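Local coordinates for penicillin-binding protein 2 (Pbp2) (Helicobacter pylori, PDB 5LP5) that probably cross-links peptidoglycan as a penicillin-binding transpeptidase in bacterial cell-shape maintenance, and forms a complex with the rod shape-determining protein MreC, at residues L69-L75 and G142-L148; Y195-G201 and N228-Q232; G449-T453 and L481-R485; I254-E260 and K555-I560; A159-L163 and P297-F302. All coordinates share one frame; numbering follows the deposited sequence.

How the interactions relate
Starting from the N terminus, interaction 1 closes the first loop by pairing strands 63-76 and 144-152 in the sheet of the dimerisation region, at the end that meets MreC. The chain then runs from strand 144-152 into helix 160-163, where interaction 5 begins a long excursion ending at 297-302 and ties that region to the transpeptidase domain. Within this excursion, interaction 2 closes a shorter loop, setting helix 196-200 against 228-232. Interaction 4 opens at 254-260, before interaction 5 has closed, so the two cross; they touch through Leu255 and Phe302. Interaction 4 closes only at 555-560, and its loop encloses interaction 3, which packs two transpeptidase helices together.

Interaction 1 of 5, residues L69-L75 and G142-L148; sequences LVFGVFL and GIFALPL
Leu69 lies alongside Pro147, both side chains pointing the same way. With CG anti to the backbone N (chi1 -174°), Leu69 brings CD1 to 3.9 Å from Pro147 CB, and Phe182 of the MreC chain packs on both residues. Val70 and Leu148 form a hydrogen-bonded pair, Val70 N to Leu148 O at 3.0 Å and Leu148 N to Val70 O at 2.8 Å. The Phe71 ring turns its edge to the backbone of Ala145, and Phe169 of the MreC chain packs against it. Strands 69-75 and 144-148 run antiparallel inside the mixed sheet of the dimerisation region, where strand 63-76 has strand 118-125 as a further antiparallel neighbour. Gly72 O accepts from Leu146 N at 2.9 Å, while Leu148 CD1 rests 4.0 Å from Gly72 CA. Val73 sends CG1 to meet Ile143 CG2 on the side where Leu137 of helix 134-138 also packs. Phe74 bonds through its N to Phe144 O at 2.8 Å, and its ring takes a CH-pi contact: Leu146 CD1 sits over one face, 3.8 Å from the centroid of the Phe74 ring, while Leu148 CD2 approaches the ring edge near CZ. Leu75 lays CD2 along Ile143 CG1, and its side chain also packs on helix 81-94.

Interaction 2 of 5, residues Y195-G201 and N228-Q232; sequences YNKLLQG and NNHLQ
Asn229 OD1 is hydrogen-bonded to Ser226 OG just upstream in the chain and at the same time lies 3.5 Å from Gly201 CA; the bond to Ser226 holds OD1, and the amide lies beside Gly201, where the chain leaves helix 196-200 with positive phi. Asn229 CB packs beside the carbonyl oxygens of Leu198 and Leu199. Leu231 supplies most of the apolar contact. Its CG stands anti to the backbone N (chi1 179°), which sends CD1 to Leu198 CD2 of the helix at 3.6 Å and CD2 to Tyr195 CB, at the N-cap, at 3.8 Å. Leu199 brings its CD2 to 3.9 Å from Leu231 CB; the side chains of Tyr195, Leu198 and Leu199 each cross Leu231 at about a right angle. Tyr195 OH is engaged elsewhere, with Asp399 OD2. Strand 231-232 pairs in parallel with strand 56-57. With no direct polar bond between the two segments, their contact is apolar and van der Waals packing, while backbone bonds of Leu199 to Gly54 and of Leu231 to Asn55 and Thr57 link them indirectly.

Interaction 3 of 5, residues G449-T453 and L481-R485; sequences GLIAT and LQALR
The polar link runs from Arg485 to Ile451: NH1 donates to Ile451 O at 2.8 Å with an N-H...O angle of 137°, lying in the plane of the carbonyl, which in turn sits at the guanidinium edge. A bend at chi3 (-75°) folds the arginine back, and one face of its guanidinium covers the Leu481-Gln482 peptide of its own helix. On the facing helix, Gly449 O takes two bonds from Thr453, from its N at 3.1 Å and its OG1 at 2.6 Å. Apolar packing centres on Ile451. Its CD1 meets Leu481 CD2 at 3.8 Å and Leu484 CD1 at 4.1 Å, while its CG2 slides past Arg485 CG with the two side chains running in opposite directions. Beyond Leu484 lie Met315 and Leu319 of helix 314-324, whose start carries a probable SxxK active-site motif. An arginine bonding a last-turn carbonyl, together with leucine-isoleucine packing, thus joins helices 441-453 and 475-493 through segments whose axes make 111°, in the helical part of the penicillin-binding transpeptidase fold.

Interaction 4 of 5, residues I254-E260 and K555-I560; sequences ILVMDAE and KYAITI
Lys555 reaches Glu260 by starting with CG anti to its backbone N (chi1 -160°), staying extended and then bending at chi4 (88°), while Glu260 turns CG away from its own carbonyl carbon (chi1 -66°). The resulting salt bridge puts NZ of Lys555 2.9 Å from OE1 of Glu260, on the syn side and a little out of the carboxylate plane. Asp258 OD1 accepts the backbone N of Glu260 at 3.1 Å, an Asx turn. Next to it, Ala259 N donates to Lys555 O at 2.7 Å. From here the antiparallel ladder runs on through the hydrogen-bonded pairs Met257-Ala557 and Leu255-Thr559. Strands 252-258 and 556-562 are neighbours in the five-stranded antiparallel sheet of the transpeptidase domain, bringing its first and last strand regions together as in the serine beta-lactamase fold. Lys555 and Tyr556 both face Leu549, forming a classic bulge on the other edge of their strand. Tyr556 brings CD2 to 3.8 Å from Asp258 CA. Along the same face Val256 CG2 lies 4.1 Å from Ile558 CG1, and Ile254 CD1 lies 3.5 Å from Ile560 CG1. Leu255 and Met257 point oppositely, onto Leu445 of helix 441-453.

Interaction 5 of 5, residues A159-L163 and P297-F302; sequences ASHVL and PLLNRF
At the junction of the dimerisation region with the transpeptidase domain, His161 of the short helix 160-163 presses its ring into the loop 297-302. NE2 makes a weak hydrogen bond to Pro297 O, 2.7 Å long but bent to 119°, with Pro297 arriving at the ring edge. Leu299 O lies instead over one ring face; it is hydrogen-bonded to Ser269 OG. The other ring nitrogen, ND1, is bonded to Glu272 OE1, the firmer polar tie of the ring beside the weak one at NE2. The loop lies between helices 284-291 and 314-324. A water links the backbone of His161 to the side chain of Asn300: it donates to His161 O at 2.7 Å and accepts from Asn300 ND2 at 3.0 Å. The oxygen of that amide, Asn300 OD1, bonds Ala303 N and sits over the centre of the Phe302 ring. Phe302 holds CG between its backbone N and carbonyl carbon (chi1 59°), turning the ring toward the helix, where CZ meets Val162 CG2 at 4.1 Å, the two side chains nearly perpendicular.

Interaction 1 of 5, residues L69-L75 and G142-L148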
# COMPACT_ATOMS: atom_id res chain seq x y z
N LEU A 69 4.56 1.83 0.71
CA LEU A 69 4.74 3.00 1.52
C LEU A 69 5.83 3.88 0.94
O LEU A 69 6.98 3.49 0.82
CB LEU A 69 5.07 2.59 2.94
CG LEU A 69 5.16 3.69 3.97
CD1 LEU A 69 3.95 4.60 3.91
CD2 LEU A 69 5.30 3.06 5.35
N VAL A 70 5.45 5.08 0.54
CA VAL A 70 6.37 6.01 -0.10
C VAL A 70 6.18 7.37 0.56
O VAL A 70 5.40 7.50 1.50
CB VAL A 70 6.15 6.09 -1.63
CG1 VAL A 70 6.34 4.72 -2.25
CG2 VAL A 70 4.77 6.61 -1.97
N PHE A 71 6.91 8.38 0.08
CA PHE A 71 6.92 9.68 0.72
C PHE A 71 6.47 10.80 -0.21
O PHE A 71 6.19 10.59 -1.38
CB PHE A 71 8.29 9.97 1.30
CG PHE A 71 8.52 9.31 2.62
CD1 PHE A 71 8.04 9.88 3.79
CD2 PHE A 71 9.18 8.10 2.70
CE1 PHE A 71 8.23 9.26 5.00
CE2 PHE A 71 9.38 7.50 3.91
CZ PHE A 71 8.91 8.07 5.06
N GLY A 72 6.43 12.01 0.35
CA GLY A 72 5.90 13.17 -0.31
C GLY A 72 6.39 14.38 0.45
O GLY A 72 6.33 14.40 1.66
N VAL A 73 6.92 15.37 -0.26
CA VAL A 73 7.36 16.59 0.40
C VAL A 73 6.30 17.67 0.23
O VAL A 73 5.88 17.96 -0.88
CB VAL A 73 8.73 17.07 -0.13
CG1 VAL A 73 9.14 18.38 0.52
CG2 VAL A 73 9.79 16.00 0.14
N PHE A 74 5.87 18.25 1.35
CA PHE A 74 4.75 19.19 1.37
C PHE A 74 5.17 20.56 1.87
O PHE A 74 6.01 20.67 2.79
CB PHE A 74 3.68 18.67 2.31
CG PHE A 74 2.89 17.51 1.77
CD1 PHE A 74 1.60 17.71 1.31
CD2 PHE A 74 3.42 16.22 1.75
CE1 PHE A 74 0.85 16.65 0.84
CE2 PHE A 74 2.68 15.16 1.28
CZ PHE A 74 1.38 15.37 0.83
N LEU A 75 4.56 21.60 1.30
CA LEU A 75 4.66 22.98 1.80
C LEU A 75 3.27 23.48 2.22
O LEU A 75 2.26 23.02 1.69
CB LEU A 75 5.27 23.89 0.74
CG LEU A 75 6.74 23.63 0.38
CD1 LEU A 75 7.14 24.43 -0.86
CD2 LEU A 75 7.68 23.96 1.54
N GLY A 142 9.67 25.09 8.16
CA GLY A 142 8.42 25.05 7.39
C GLY A 142 8.34 24.01 6.28
O GLY A 142 7.62 24.21 5.30
N ILE A 143 9.05 22.89 6.42
CA ILE A 143 9.04 21.85 5.38
C ILE A 143 8.71 20.47 5.97
O ILE A 143 9.35 20.02 6.92
CB ILE A 143 10.36 21.78 4.61
CG1 ILE A 143 10.66 23.12 3.94
CG2 ILE A 143 10.28 20.71 3.53
CD1 ILE A 143 11.95 23.17 3.14
N PHE A 144 7.71 19.82 5.37
CA PHE A 144 7.11 18.60 5.90
C PHE A 144 7.32 17.44 4.92
O PHE A 144 7.32 17.63 3.71
CB PHE A 144 5.61 18.83 6.14
CG PHE A 144 5.31 19.92 7.14
CD1 PHE A 144 4.77 19.61 8.38
CD2 PHE A 144 5.55 21.27 6.83
CE1 PHE A 144 4.49 20.61 9.31
CE2 PHE A 144 5.30 22.27 7.75
CZ PHE A 144 4.76 21.94 8.99
N ALA A 145 7.52 16.24 5.45
CA ALA A 145 7.71 15.04 4.64
C ALA A 145 6.83 13.92 5.20
O ALA A 145 7.00 13.49 6.35
CB ALA A 145 9.18 14.64 4.62
N LEU A 146 5.91 13.42 4.39
CA LEU A 146 4.78 12.67 4.89
C LEU A 146 4.64 11.38 4.14
O LEU A 146 4.88 11.33 2.94
CB LEU A 146 3.50 13.48 4.70
CG LEU A 146 3.51 14.85 5.38
CD1 LEU A 146 2.30 15.70 4.99
CD2 LEU A 146 3.60 14.63 6.89
N PRO A 147 4.19 10.33 4.84
CA PRO A 147 3.95 9.01 4.27
C PRO A 147 2.68 8.95 3.43
O PRO A 147 1.63 9.43 3.86
CB PRO A 147 3.81 8.13 5.51
CG PRO A 147 3.25 9.05 6.54
CD PRO A 147 3.81 10.41 6.26
N LEU A 148 2.81 8.37 2.24
CA LEU A 148 1.70 8.20 1.29
C LEU A 148 1.66 6.75 0.80
O LEU A 148 2.66 6.05 0.84
CB LEU A 148 1.90 9.08 0.06
CG LEU A 148 2.13 10.58 0.22
CD1 LEU A 148 2.58 11.17 -1.11
CD2 LEU A 148 0.87 11.26 0.73

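Interaction 2 of 5, residues Y195-G201 and N228-Q232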
# COMPACT_ATOMS: atom_id res chain seq x y z
N TYR A 195 -15.10 -3.89 -7.38
CA TYR A 195 -15.15 -4.03 -5.94
C TYR A 195 -14.54 -2.83 -5.24
O TYR A 195 -13.92 -2.97 -4.17
CB TYR A 195 -14.49 -5.36 -5.51
CG TYR A 195 -15.33 -6.58 -5.84
CD1 TYR A 195 -15.05 -7.37 -6.95
CD2 TYR A 195 -16.44 -6.93 -5.05
CE1 TYR A 195 -15.83 -8.46 -7.26
CE2 TYR A 195 -17.21 -8.02 -5.35
CZ TYR A 195 -16.91 -8.78 -6.46
OH TYR A 195 -17.68 -9.89 -6.77
N ASN A 196 -14.74 -1.64 -5.82
CA ASN A 196 -14.12 -0.42 -5.29
C ASN A 196 -14.56 -0.12 -3.87
O ASN A 196 -13.73 0.10 -2.99
CB ASN A 196 -14.45 0.79 -6.12
CG ASN A 196 -13.55 1.97 -5.80
OD1 ASN A 196 -12.38 1.94 -6.12
ND2 ASN A 196 -14.10 3.01 -5.17
N LYS A 197 -15.87 -0.12 -3.66
CA LYS A 197 -16.43 0.15 -2.34
C LYS A 197 -15.83 -0.74 -1.27
O LYS A 197 -15.44 -0.25 -0.22
CB LYS A 197 -17.94 -0.05 -2.36
CG LYS A 197 -18.66 1.05 -3.09
CD LYS A 197 -20.11 1.13 -2.65
CE LYS A 197 -20.90 2.10 -3.52
NZ LYS A 197 -20.96 1.64 -4.94
N LEU A 198 -15.76 -2.04 -1.55
CA LEU A 198 -15.13 -2.99 -0.62
C LEU A 198 -13.68 -2.63 -0.36
O LEU A 198 -13.28 -2.41 0.78
CB LEU A 198 -15.23 -4.41 -1.17
CG LEU A 198 -14.53 -5.52 -0.39
CD1 LEU A 198 -15.23 -5.70 0.94
CD2 LEU A 198 -14.50 -6.85 -1.12
N LEU A 199 -12.89 -2.56 -1.43
CA LEU A 199 -11.43 -2.39 -1.33
C LEU A 199 -11.04 -1.09 -0.63
O LEU A 199 -10.05 -1.03 0.12
CB LEU A 199 -10.81 -2.45 -2.73
CG LEU A 199 -10.83 -3.86 -3.33
CD1 LEU A 199 -10.63 -3.83 -4.84
CD2 LEU A 199 -9.77 -4.73 -2.65
N GLN A 200 -11.83 -0.06 -0.88
CA GLN A 200 -11.58 1.26 -0.34
C GLN A 200 -11.89 1.32 1.14
O GLN A 200 -11.20 1.99 1.90
CB GLN A 200 -12.42 2.30 -1.07
CG GLN A 200 -12.06 3.72 -0.70
CD GLN A 200 -12.30 4.67 -1.84
OE1 GLN A 200 -13.45 4.95 -2.20
NE2 GLN A 200 -11.22 5.17 -2.44
N GLY A 201 -12.95 0.65 1.55
CA GLY A 201 -13.38 0.70 2.93
C GLY A 201 -14.11 1.97 3.30
O GLY A 201 -14.40 2.79 2.45
N ASN A 228 -11.19 -4.92 7.73
CA ASN A 228 -11.10 -6.04 6.77
C ASN A 228 -11.60 -5.61 5.39
O ASN A 228 -12.76 -5.83 5.03
CB ASN A 228 -11.81 -7.31 7.28
CG ASN A 228 -10.99 -8.10 8.31
OD1 ASN A 228 -9.75 -8.11 8.27
ND2 ASN A 228 -11.68 -8.76 9.23
N ASN A 229 -10.70 -4.96 4.65
CA ASN A 229 -10.99 -4.45 3.32
C ASN A 229 -10.37 -5.32 2.22
O ASN A 229 -10.54 -5.03 1.04
CB ASN A 229 -10.48 -3.02 3.20
CG ASN A 229 -11.18 -2.07 4.17
OD1 ASN A 229 -12.36 -2.22 4.51
ND2 ASN A 229 -10.44 -1.06 4.63
N HIS A 230 -9.67 -6.39 2.60
CA HIS A 230 -8.99 -7.28 1.64
C HIS A 230 -9.98 -8.08 0.81
O HIS A 230 -11.14 -8.23 1.16
CB HIS A 230 -8.11 -8.28 2.39
CG HIS A 230 -8.91 -9.29 3.15
ND1 HIS A 230 -9.47 -9.01 4.38
CD2 HIS A 230 -9.29 -10.55 2.84
CE1 HIS A 230 -10.15 -10.06 4.80
NE2 HIS A 230 -10.05 -11.01 3.89
N LEU A 231 -9.49 -8.62 -0.31
CA LEU A 231 -10.34 -9.37 -1.24
C LEU A 231 -9.58 -10.55 -1.84
O LEU A 231 -8.49 -10.40 -2.39
CB LEU A 231 -10.86 -8.48 -2.37
CG LEU A 231 -11.74 -9.10 -3.46
CD1 LEU A 231 -13.03 -9.66 -2.89
CD2 LEU A 231 -12.06 -8.06 -4.52
N GLN A 232 -10.19 -11.72 -1.74
CA GLN A 232 -9.59 -12.93 -2.26
C GLN A 232 -10.28 -13.39 -3.56
O GLN A 232 -11.51 -13.54 -3.61
CB GLN A 232 -9.66 -14.04 -1.22
CG GLN A 232 -8.61 -15.11 -1.44
CD GLN A 232 -8.86 -16.37 -0.64
OE1 GLN A 232 -9.90 -16.53 0.03
NE2 GLN A 232 -7.89 -17.28 -0.71

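Interaction 3 of 5, residues G449-T453 and L481-R485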
# COMPACT_ATOMS: atom_id res chain seq x y z
N GLY A 449 -19.56 -25.80 -19.71
CA GLY A 449 -19.79 -26.35 -18.39
C GLY A 449 -21.24 -26.71 -18.10
O GLY A 449 -21.53 -27.46 -17.16
N LEU A 450 -22.17 -26.16 -18.88
CA LEU A 450 -23.56 -26.62 -18.84
C LEU A 450 -23.69 -28.02 -19.45
O LEU A 450 -24.36 -28.90 -18.90
CB LEU A 450 -24.49 -25.65 -19.55
CG LEU A 450 -25.96 -26.06 -19.67
CD1 LEU A 450 -26.60 -26.28 -18.32
CD2 LEU A 450 -26.75 -25.00 -20.42
N ILE A 451 -23.07 -28.22 -20.61
CA ILE A 451 -23.09 -29.52 -21.27
C ILE A 451 -22.55 -30.56 -20.31
O ILE A 451 -23.21 -31.55 -20.00
CB ILE A 451 -22.23 -29.52 -22.57
CG1 ILE A 451 -22.83 -28.58 -23.62
CG2 ILE A 451 -22.03 -30.91 -23.16
CD1 ILE A 451 -24.29 -28.85 -23.92
N ALA A 452 -21.35 -30.33 -19.81
CA ALA A 452 -20.66 -31.33 -19.02
C ALA A 452 -21.36 -31.58 -17.69
O ALA A 452 -21.48 -32.72 -17.27
CB ALA A 452 -19.20 -30.95 -18.83
N THR A 453 -21.86 -30.54 -17.06
CA THR A 453 -22.45 -30.65 -15.72
C THR A 453 -23.95 -30.92 -15.72
O THR A 453 -24.44 -31.62 -14.85
CB THR A 453 -22.24 -29.36 -14.88
OG1 THR A 453 -20.89 -28.89 -15.03
CG2 THR A 453 -22.53 -29.61 -13.40
N LEU A 481 -28.02 -34.71 -23.01
CA LEU A 481 -26.67 -34.20 -22.76
C LEU A 481 -25.60 -35.27 -22.90
O LEU A 481 -24.52 -35.02 -23.46
CB LEU A 481 -26.56 -33.53 -21.39
CG LEU A 481 -27.31 -32.20 -21.22
CD1 LEU A 481 -27.16 -31.67 -19.81
CD2 LEU A 481 -26.82 -31.17 -22.23
N GLN A 482 -25.86 -36.47 -22.38
CA GLN A 482 -24.82 -37.49 -22.41
C GLN A 482 -24.39 -37.78 -23.84
O GLN A 482 -23.19 -37.85 -24.14
CB GLN A 482 -25.23 -38.78 -21.72
CG GLN A 482 -23.99 -39.62 -21.48
CD GLN A 482 -24.22 -40.85 -20.65
OE1 GLN A 482 -25.36 -41.23 -20.38
NE2 GLN A 482 -23.14 -41.47 -20.24
N ALA A 483 -25.38 -37.93 -24.70
CA ALA A 483 -25.14 -38.10 -26.12
C ALA A 483 -24.14 -37.07 -26.60
O ALA A 483 -23.13 -37.40 -27.24
CB ALA A 483 -26.43 -37.94 -26.89
N LEU A 484 -24.41 -35.81 -26.26
CA LEU A 484 -23.55 -34.69 -26.66
C LEU A 484 -22.14 -34.84 -26.08
O LEU A 484 -21.16 -34.58 -26.78
CB LEU A 484 -24.16 -33.37 -26.21
CG LEU A 484 -25.57 -33.07 -26.75
CD1 LEU A 484 -26.16 -31.81 -26.13
CD2 LEU A 484 -25.56 -32.96 -28.27
N ARG A 485 -22.05 -35.25 -24.82
CA ARG A 485 -20.76 -35.44 -24.17
C ARG A 485 -19.94 -36.52 -24.87
O ARG A 485 -18.72 -36.36 -25.07
CB ARG A 485 -20.93 -35.78 -22.70
CG ARG A 485 -21.42 -34.60 -21.88
CD ARG A 485 -21.33 -34.87 -20.40
NE ARG A 485 -22.38 -35.78 -19.97
CZ ARG A 485 -23.52 -35.40 -19.38
NH1 ARG A 485 -23.79 -34.13 -19.14
NH2 ARG A 485 -24.40 -36.33 -19.03

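Interaction 4 of 5, residues I254-E260 and K555-I560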
# COMPACT_ATOMS: atom_id res chain seq x y z
N ILE A 254 -8.00 -17.07 -22.84
CA ILE A 254 -8.08 -18.41 -22.24
C ILE A 254 -8.71 -18.43 -20.84
O ILE A 254 -8.48 -17.54 -20.03
CB ILE A 254 -6.71 -19.09 -22.21
CG1 ILE A 254 -6.84 -20.49 -21.64
CG2 ILE A 254 -5.71 -18.27 -21.42
CD1 ILE A 254 -5.64 -21.35 -21.95
N LEU A 255 -9.51 -19.46 -20.58
CA LEU A 255 -10.35 -19.51 -19.40
C LEU A 255 -10.39 -20.89 -18.84
O LEU A 255 -10.62 -21.84 -19.56
CB LEU A 255 -11.78 -19.13 -19.75
CG LEU A 255 -12.08 -17.66 -20.04
CD1 LEU A 255 -13.44 -17.53 -20.71
CD2 LEU A 255 -12.03 -16.86 -18.75
N VAL A 256 -10.17 -21.00 -17.54
CA VAL A 256 -10.37 -22.24 -16.82
C VAL A 256 -11.42 -21.98 -15.76
O VAL A 256 -11.37 -20.94 -15.10
CB VAL A 256 -9.08 -22.73 -16.13
CG1 VAL A 256 -9.36 -23.95 -15.28
CG2 VAL A 256 -8.01 -23.05 -17.16
N MET A 257 -12.35 -22.92 -15.60
CA MET A 257 -13.43 -22.71 -14.65
C MET A 257 -13.90 -23.96 -13.93
O MET A 257 -14.21 -24.97 -14.53
CB MET A 257 -14.63 -22.10 -15.35
CG MET A 257 -15.79 -21.82 -14.40
SD MET A 257 -17.25 -21.11 -15.18
CE MET A 257 -17.83 -22.46 -16.21
N ASP A 258 -13.98 -23.86 -12.61
CA ASP A 258 -14.63 -24.88 -11.79
C ASP A 258 -16.12 -24.92 -12.17
O ASP A 258 -16.88 -24.02 -11.83
CB ASP A 258 -14.46 -24.50 -10.31
CG ASP A 258 -14.96 -25.56 -9.36
OD1 ASP A 258 -15.93 -26.26 -9.72
OD2 ASP A 258 -14.41 -25.67 -8.24
N ALA A 259 -16.51 -25.97 -12.88
CA ALA A 259 -17.85 -26.06 -13.47
C ALA A 259 -18.99 -26.37 -12.47
O ALA A 259 -20.17 -26.43 -12.86
CB ALA A 259 -17.85 -27.10 -14.59
N GLU A 260 -18.63 -26.56 -11.20
CA GLU A 260 -19.61 -26.83 -10.13
C GLU A 260 -20.05 -25.59 -9.36
O GLU A 260 -21.12 -25.62 -8.74
CB GLU A 260 -19.04 -27.85 -9.13
CG GLU A 260 -18.83 -29.23 -9.71
CD GLU A 260 -18.13 -30.18 -8.76
OE1 GLU A 260 -17.09 -29.78 -8.18
OE2 GLU A 260 -18.62 -31.32 -8.62
N LYS A 555 -15.43 -31.91 -13.92
CA LYS A 555 -15.35 -30.88 -12.87
C LYS A 555 -14.97 -29.53 -13.45
O LYS A 555 -15.60 -28.51 -13.13
CB LYS A 555 -14.36 -31.26 -11.77
CG LYS A 555 -14.57 -30.51 -10.45
CD LYS A 555 -13.51 -30.89 -9.42
CE LYS A 555 -13.65 -30.15 -8.09
NZ LYS A 555 -14.57 -30.86 -7.16
N TYR A 556 -13.93 -29.50 -14.29
CA TYR A 556 -13.48 -28.23 -14.90
C TYR A 556 -13.85 -28.07 -16.38
O TYR A 556 -14.13 -29.03 -17.08
CB TYR A 556 -11.97 -28.02 -14.68
CG TYR A 556 -11.57 -28.15 -13.22
CD1 TYR A 556 -11.22 -29.39 -12.70
CD2 TYR A 556 -11.61 -27.06 -12.34
CE1 TYR A 556 -10.87 -29.54 -11.37
CE2 TYR A 556 -11.28 -27.21 -11.00
CZ TYR A 556 -10.91 -28.46 -10.51
OH TYR A 556 -10.57 -28.64 -9.17
N ALA A 557 -13.88 -26.83 -16.81
CA ALA A 557 -14.06 -26.49 -18.21
C ALA A 557 -12.91 -25.57 -18.59
O ALA A 557 -12.43 -24.80 -17.77
CB ALA A 557 -15.39 -25.79 -18.42
N ILE A 558 -12.48 -25.66 -19.84
CA ILE A 558 -11.43 -24.80 -20.37
C ILE A 558 -11.90 -24.30 -21.71
O ILE A 558 -12.51 -25.05 -22.44
CB ILE A 558 -10.13 -25.58 -20.56
CG1 ILE A 558 -9.69 -26.17 -19.21
CG2 ILE A 558 -9.06 -24.68 -21.16
CD1 ILE A 558 -8.40 -26.97 -19.24
N THR A 559 -11.62 -23.05 -22.04
CA THR A 559 -12.06 -22.47 -23.29
C THR A 559 -10.94 -21.58 -23.82
O THR A 559 -10.46 -20.68 -23.12
CB THR A 559 -13.34 -21.64 -23.12
OG1 THR A 559 -14.46 -22.49 -22.80
CG2 THR A 559 -13.68 -20.87 -24.39
N ILE A 560 -10.53 -21.84 -25.06
CA ILE A 560 -9.35 -21.18 -25.64
C ILE A 560 -9.70 -20.60 -26.98
O ILE A 560 -10.39 -21.23 -27.77
CB ILE A 560 -8.17 -22.16 -25.81
CG1 ILE A 560 -7.74 -22.71 -24.45
CG2 ILE A 560 -6.98 -21.48 -26.48
CD1 ILE A 560 -6.83 -23.91 -24.51

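Interaction 5 of 5, residues A159-L163 and P297-F302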
# COMPACT_ATOMS: atom_id res chain seq x y z
N ALA A 159 -2.62 -11.09 -15.39
CA ALA A 159 -4.06 -10.96 -15.14
C ALA A 159 -4.49 -9.51 -15.16
O ALA A 159 -5.48 -9.13 -14.53
CB ALA A 159 -4.45 -11.60 -13.82
N SER A 160 -3.75 -8.70 -15.90
CA SER A 160 -4.03 -7.28 -15.97
C SER A 160 -5.48 -6.98 -16.33
O SER A 160 -6.03 -5.96 -15.90
CB SER A 160 -3.07 -6.60 -16.95
OG SER A 160 -3.38 -6.86 -18.31
N HIS A 161 -6.11 -7.86 -17.12
CA HIS A 161 -7.48 -7.62 -17.55
C HIS A 161 -8.50 -8.12 -16.53
O HIS A 161 -9.68 -7.86 -16.66
CB HIS A 161 -7.74 -8.22 -18.95
CG HIS A 161 -7.15 -7.43 -20.07
ND1 HIS A 161 -5.96 -7.79 -20.68
CD2 HIS A 161 -7.56 -6.30 -20.70
CE1 HIS A 161 -5.68 -6.92 -21.63
NE2 HIS A 161 -6.63 -6.00 -21.66
N VAL A 162 -8.05 -8.82 -15.51
CA VAL A 162 -8.91 -9.17 -14.38
C VAL A 162 -8.81 -8.13 -13.28
O VAL A 162 -9.83 -7.60 -12.81
CB VAL A 162 -8.51 -10.51 -13.75
CG1 VAL A 162 -9.41 -10.81 -12.57
CG2 VAL A 162 -8.59 -11.63 -14.80
N LEU A 163 -7.59 -7.85 -12.87
CA LEU A 163 -7.36 -6.99 -11.72
C LEU A 163 -7.80 -5.55 -11.98
O LEU A 163 -8.53 -4.97 -11.19
CB LEU A 163 -5.90 -7.06 -11.32
CG LEU A 163 -5.35 -8.45 -11.00
CD1 LEU A 163 -3.85 -8.38 -10.83
CD2 LEU A 163 -5.98 -9.01 -9.76
N PRO A 297 -3.94 -3.83 -26.79
CA PRO A 297 -3.69 -4.36 -25.46
C PRO A 297 -4.79 -4.02 -24.45
O PRO A 297 -4.99 -4.78 -23.49
CB PRO A 297 -2.39 -3.67 -25.03
CG PRO A 297 -1.78 -3.18 -26.28
CD PRO A 297 -2.94 -2.81 -27.15
N LEU A 298 -5.48 -2.91 -24.66
CA LEU A 298 -6.48 -2.48 -23.70
C LEU A 298 -7.75 -3.29 -23.80
O LEU A 298 -8.64 -3.14 -22.98
CB LEU A 298 -6.81 -1.02 -23.90
CG LEU A 298 -5.66 -0.07 -23.60
CD1 LEU A 298 -6.12 1.33 -23.97
CD2 LEU A 298 -5.18 -0.13 -22.15
N LEU A 299 -7.83 -4.16 -24.81
CA LEU A 299 -9.02 -4.95 -25.03
C LEU A 299 -9.05 -6.16 -24.12
O LEU A 299 -8.11 -6.97 -24.09
CB LEU A 299 -9.11 -5.39 -26.49
CG LEU A 299 -10.40 -6.13 -26.88
CD1 LEU A 299 -11.62 -5.22 -26.82
CD2 LEU A 299 -10.30 -6.77 -28.26
N ASN A 300 -10.14 -6.25 -23.35
CA ASN A 300 -10.50 -7.43 -22.62
C ASN A 300 -11.20 -8.37 -23.60
O ASN A 300 -12.31 -8.13 -24.04
CB ASN A 300 -11.41 -7.07 -21.45
CG ASN A 300 -11.78 -8.27 -20.59
OD1 ASN A 300 -12.05 -9.36 -21.10
ND2 ASN A 300 -11.79 -8.07 -19.28
N ARG A 301 -10.52 -9.46 -23.94
CA ARG A 301 -11.02 -10.36 -24.95
C ARG A 301 -11.90 -11.51 -24.43
O ARG A 301 -12.55 -12.16 -25.24
CB ARG A 301 -9.83 -10.94 -25.70
CG ARG A 301 -9.13 -9.91 -26.57
CD ARG A 301 -7.98 -10.55 -27.33
NE ARG A 301 -7.45 -9.67 -28.36
CZ ARG A 301 -6.68 -8.61 -28.12
NH1 ARG A 301 -6.33 -8.25 -26.87
NH2 ARG A 301 -6.25 -7.88 -29.15
N PHE A 302 -11.93 -11.77 -23.12
CA PHE A 302 -12.82 -12.82 -22.61
C PHE A 302 -14.24 -12.31 -22.25
O PHE A 302 -15.19 -13.09 -22.21
CB PHE A 302 -12.19 -13.62 -21.44
CG PHE A 302 -11.80 -12.80 -20.23
CD1 PHE A 302 -12.75 -12.40 -19.30
CD2 PHE A 302 -10.46 -12.45 -20.01
CE1 PHE A 302 -12.39 -11.63 -18.19
CE2 PHE A 302 -10.11 -11.69 -18.89
CZ PHE A 302 -11.08 -11.29 -17.99
O HOH W 1 -10.97 -5.70 -17.68